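Local coordinates for Cgl0159-like domain-containing protein (Corynebacterium glutamicum, PDB 3FOK), which is of unknown function but folds as a TIM barrel of the Cgl0159-like family and assembles from several copies of the chain, at residues A[131-134]-A[135-138]; A[159-162]-A[163-167]. One frame throughout, in Å; residues are numbered along the deposited sequence.

In the fold
Both interactions are local, each made within one continuous run of chain, and together they contrast how a helix begins with how it continues. Interaction 1 lies at the start of helix 134-140, where an asparagine side chain accepts from a first-turn N-H and a selenomethionine packs on a tyrosine; it is partly buried, with a serine and a valine at the surface. Interaction 2, about 17 Å away between centres, is a buried run inside helix 158-174, where main-chain bonds dominate and a threonine hydroxyl adds one more. The two helices touch through Val134, which rests on Glu171 and Ala172, and each contact also meets a different neighbouring subunit.

Interaction 1 (A[131-134]-A[135-138]); sequences GYNV and SSMV
Asn133 is the N-cap of helix 134-140, and its bond to Ser136 illustrates how a side-chain oxygen can take the place of the carbonyl that a first-turn N-H lacks. Asn133 OD1 accepts from Ser136 N at 2.9 Å, with an N-H...O angle of 166°. The bond is possible because Asn133 CG sits between the backbone N and the carbonyl carbon (chi1 54°), which folds the amide back over the first turn. The Asn133 backbone O meanwhile receives Met137 N at 3.1 Å. Ser136 OG lies 3.1 Å from both Asn133 OD1 and Asn133 O.

The tight side is formed by Tyr132 and the selenomethionine at Met137, whose chains cross at about a right angle. Met137 CE stands 4.0 Å above one ring face, displaced toward the rim, and Met137 CG makes an apolar contact with Tyr132 CD1 at 3.7 Å. Met137 SE, 5.1 Å from the Tyr132 ring centroid and 39° off its normal, makes an oblique Met-aromatic contact. Pro92 and Ile95 of helix 92-100 also pack on the tyrosine, while Asn214 of the second subunit packs on Tyr132 and makes weak hydrogen bonds with Asn133 ND2 and Ser136 OG.

The solvent side belongs to the exposed Ser135 and Val138. Val134 is buried, and Val138 N bonds to Val134 O at 2.8 Å within the firm helix frame; beside that bond Val134 CG1 meets Val138 CG2 at 3.8 Å.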
loop_
_atom_site.group_PDB
_atom_site.type_symbol
_atom_site.label_atom_id
_atom_site.label_comp_id
_atom_site.label_asym_id
_atom_site.label_seq_id
_atom_site.Cartn_x
_atom_site.Cartn_y
_atom_site.Cartn_z
ATOM N N GLY A 131 -9.523 -2.700 -15.599
ATOM C CA GLY A 131 -9.663 -3.516 -16.792
ATOM C C GLY A 131 -8.376 -4.130 -17.305
ATOM O O GLY A 131 -7.694 -4.865 -16.589
ATOM N N TYR A 132 -8.056 -3.842 -18.563
ATOM C CA TYR A 132 -6.845 -4.359 -19.182
ATOM C C TYR A 132 -5.603 -3.797 -18.505
ATOM O O TYR A 132 -5.609 -2.668 -18.013
ATOM C CB TYR A 132 -6.780 -3.946 -20.659
ATOM C CG TYR A 132 -7.454 -4.869 -21.646
ATOM C CD1 TYR A 132 -6.942 -6.139 -21.907
ATOM C CD2 TYR A 132 -8.583 -4.455 -22.354
ATOM C CE1 TYR A 132 -7.534 -6.975 -22.854
ATOM C CE2 TYR A 132 -9.182 -5.277 -23.302
ATOM C CZ TYR A 132 -8.653 -6.535 -23.547
ATOM O OH TYR A 132 -9.241 -7.345 -24.489
ATOM N N ASN A 133 -4.544 -4.594 -18.470
ATOM C CA ASN A 133 -3.264 -4.131 -17.955
ATOM C C ASN A 133 -2.288 -4.533 -19.054
ATOM O O ASN A 133 -2.610 -5.383 -19.891
ATOM C CB ASN A 133 -2.892 -4.755 -16.594
ATOM C CG ASN A 133 -2.928 -6.267 -16.589
ATOM O OD1 ASN A 133 -2.829 -6.919 -17.627
ATOM N ND2 ASN A 133 -3.053 -6.838 -15.398
ATOM N N VAL A 134 -1.114 -3.914 -19.082
ATOM C CA VAL A 134 -0.147 -4.214 -20.123
ATOM C C VAL A 134 0.154 -5.701 -20.275
ATOM O O VAL A 134 0.242 -6.218 -21.391
ATOM C CB VAL A 134 1.161 -3.437 -19.884
ATOM C CG1 VAL A 134 2.217 -3.866 -20.895
ATOM C CG2 VAL A 134 0.893 -1.946 -20.005
ATOM N N SER A 135 0.311 -6.387 -19.151
ATOM C CA SER A 135 0.603 -7.812 -19.173
ATOM C C SER A 135 -0.372 -8.605 -20.043
ATOM O O SER A 135 0.043 -9.347 -20.933
ATOM C CB SER A 135 0.579 -8.369 -17.749
ATOM O OG SER A 135 0.543 -9.789 -17.759
ATOM N N SER A 136 -1.667 -8.449 -19.788
ATOM C CA SER A 136 -2.676 -9.181 -20.546
ATOM C C SER A 136 -2.793 -8.711 -21.992
ATOM O O SER A 136 -3.141 -9.493 -22.875
ATOM C CB SER A 136 -4.045 -9.068 -19.869
ATOM O OG SER A 136 -4.592 -7.772 -20.031
HETATM N N MSE A 137 -2.508 -7.437 -22.239
HETATM C CA MSE A 137 -2.592 -6.912 -23.592
HETATM C C MSE A 137 -1.456 -7.481 -24.433
HETATM O O MSE A 137 -1.667 -7.916 -25.566
HETATM C CB MSE A 137 -2.533 -5.390 -23.572
HETATM C CG MSE A 137 -3.692 -4.755 -22.830
HETATM SE SE MSE A 137 -3.864 -2.853 -23.148
HETATM C CE MSE A 137 -5.292 -2.924 -24.395
ATOM N N VAL A 138 -0.250 -7.483 -23.875
ATOM C CA VAL A 138 0.897 -8.026 -24.581
ATOM C C VAL A 138 0.649 -9.503 -24.884
ATOM O O VAL A 138 0.864 -9.960 -26.003
ATOM C CB VAL A 138 2.187 -7.886 -23.744
ATOM C CG1 VAL A 138 3.309 -8.703 -24.370
ATOM C CG2 VAL A 138 2.589 -6.429 -23.658
#

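Interaction 2 (A[159-162]-A[163-167]); sequences APTL and EATAH
Thr165 grips one oxygen of Thr161 twice: a single carbonyl serves two donors of one residue. Thr161 O accepts Thr165 N at 2.9 Å and also Thr165 OG1 at 2.8 Å, the two donors arriving from opposite faces of the carbonyl plane. The hydroxyl gets there because Thr165 OG1 is held beside its own backbone N, with chi1 at -66°, and so turns back toward the preceding turn. Each donor stands about 30° from that plane.

Around this pair runs the ordinary i to i+4 ladder. Glu163 N reaches Ala159 O at 3.2 Å in a nearly straight bond (169°). Ala164 N follows with Pro160 O at 2.9 Å. One residue beyond Thr165, Ala166 N reaches Leu162 O at 3.0 Å. Alongside the second of these bonds, the Ala164 methyl CB lies 3.3 Å from Pro160 O.

The next shell fixes the polar ends. Tyr129 OH hydrogen-bonds to Thr165 OG1, so this hydroxyl joins the helix to a loop of its own chain. Thr161 OG1 lies within hydrogen-bonding reach of the carbonyl oxygens Met125 O and Gly157 O, between which its one proton must be shared or alternate. Glu163, extended with CG opposite the backbone N, carries its carboxylate away from the helix, and OE1 forms a salt bridge with Arg128 NE of the third subunit.

Leu162 packs on Ile151, and Thr165 on Thr147 and Val149, all of strand 144-151. Helix 158-174 thus lies against the strand that precedes it and leads on to strand 179-189, the beta-alpha-beta crossover from which a TIM barrel is built.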
loop_
_atom_site.group_PDB
_atom_site.type_symbol
_atom_site.label_atom_id
_atom_site.label_comp_id
_atom_site.label_asym_id
_atom_site.label_seq_id
_atom_site.Cartn_x
_atom_site.Cartn_y
_atom_site.Cartn_z
ATOM N N ALA A 159 -5.152 12.582 -7.331
ATOM C CA ALA A 159 -3.784 12.217 -6.986
ATOM C C ALA A 159 -3.452 10.761 -7.305
ATOM O O ALA A 159 -2.564 10.490 -8.110
ATOM C CB ALA A 159 -3.521 12.510 -5.512
ATOM N N PRO A 160 -4.149 9.798 -6.679
ATOM C CA PRO A 160 -3.794 8.417 -7.018
ATOM C C PRO A 160 -4.005 8.060 -8.492
ATOM O O PRO A 160 -3.356 7.148 -9.012
ATOM C CB PRO A 160 -4.658 7.585 -6.064
ATOM C CG PRO A 160 -5.820 8.485 -5.761
ATOM C CD PRO A 160 -5.172 9.834 -5.616
ATOM N N THR A 161 -4.897 8.777 -9.171
ATOM C CA THR A 161 -5.147 8.498 -10.582
ATOM C C THR A 161 -3.974 8.964 -11.442
ATOM O O THR A 161 -3.614 8.311 -12.425
ATOM C CB THR A 161 -6.438 9.181 -11.079
ATOM O OG1 THR A 161 -7.541 8.772 -10.261
ATOM C CG2 THR A 161 -6.730 8.787 -12.524
ATOM N N LEU A 162 -3.375 10.091 -11.074
ATOM C CA LEU A 162 -2.236 10.599 -11.826
ATOM C C LEU A 162 -1.085 9.606 -11.694
ATOM O O LEU A 162 -0.432 9.255 -12.678
ATOM C CB LEU A 162 -1.801 11.967 -11.290
ATOM C CG LEU A 162 -2.764 13.137 -11.503
ATOM C CD1 LEU A 162 -2.251 14.366 -10.764
ATOM C CD2 LEU A 162 -2.901 13.424 -12.990
ATOM N N GLU A 163 -0.852 9.140 -10.471
ATOM C CA GLU A 163 0.228 8.194 -10.214
ATOM C C GLU A 163 0.003 6.845 -10.895
ATOM O O GLU A 163 0.933 6.266 -11.450
ATOM C CB GLU A 163 0.420 8.008 -8.702
ATOM C CG GLU A 163 1.534 7.047 -8.327
ATOM C CD GLU A 163 1.954 7.164 -6.871
ATOM O OE1 GLU A 163 1.084 7.439 -6.018
ATOM O OE2 GLU A 163 3.155 6.970 -6.579
ATOM N N ALA A 164 -1.229 6.350 -10.868
ATOM C CA ALA A 164 -1.538 5.070 -11.497
ATOM C C ALA A 164 -1.392 5.182 -13.008
ATOM O O ALA A 164 -0.980 4.225 -13.673
ATOM C CB ALA A 164 -2.950 4.634 -11.139
ATOM N N THR A 165 -1.738 6.348 -13.553
ATOM C CA THR A 165 -1.625 6.566 -14.989
ATOM C C THR A 165 -0.149 6.573 -15.368
ATOM O O THR A 165 0.238 6.027 -16.404
ATOM C CB THR A 165 -2.262 7.909 -15.411
ATOM O OG1 THR A 165 -3.676 7.859 -15.184
ATOM C CG2 THR A 165 -1.996 8.188 -16.882
ATOM N N ALA A 166 0.673 7.186 -14.518
ATOM C CA ALA A 166 2.110 7.245 -14.767
ATOM C C ALA A 166 2.662 5.823 -14.813
ATOM O O ALA A 166 3.488 5.492 -15.668
ATOM C CB ALA A 166 2.808 8.041 -13.675
ATOM N N HIS A 167 2.197 4.979 -13.897
ATOM C CA HIS A 167 2.651 3.596 -13.857
ATOM C C HIS A 167 2.215 2.854 -15.118
ATOM O O HIS A 167 2.974 2.057 -15.670
ATOM C CB HIS A 167 2.106 2.896 -12.608
ATOM C CG HIS A 167 2.712 3.389 -11.327
ATOM N ND1 HIS A 167 3.629 4.418 -11.285
ATOM C CD2 HIS A 167 2.535 2.995 -10.043
ATOM C CE1 HIS A 167 3.991 4.636 -10.033
ATOM N NE2 HIS A 167 3.341 3.785 -9.259
#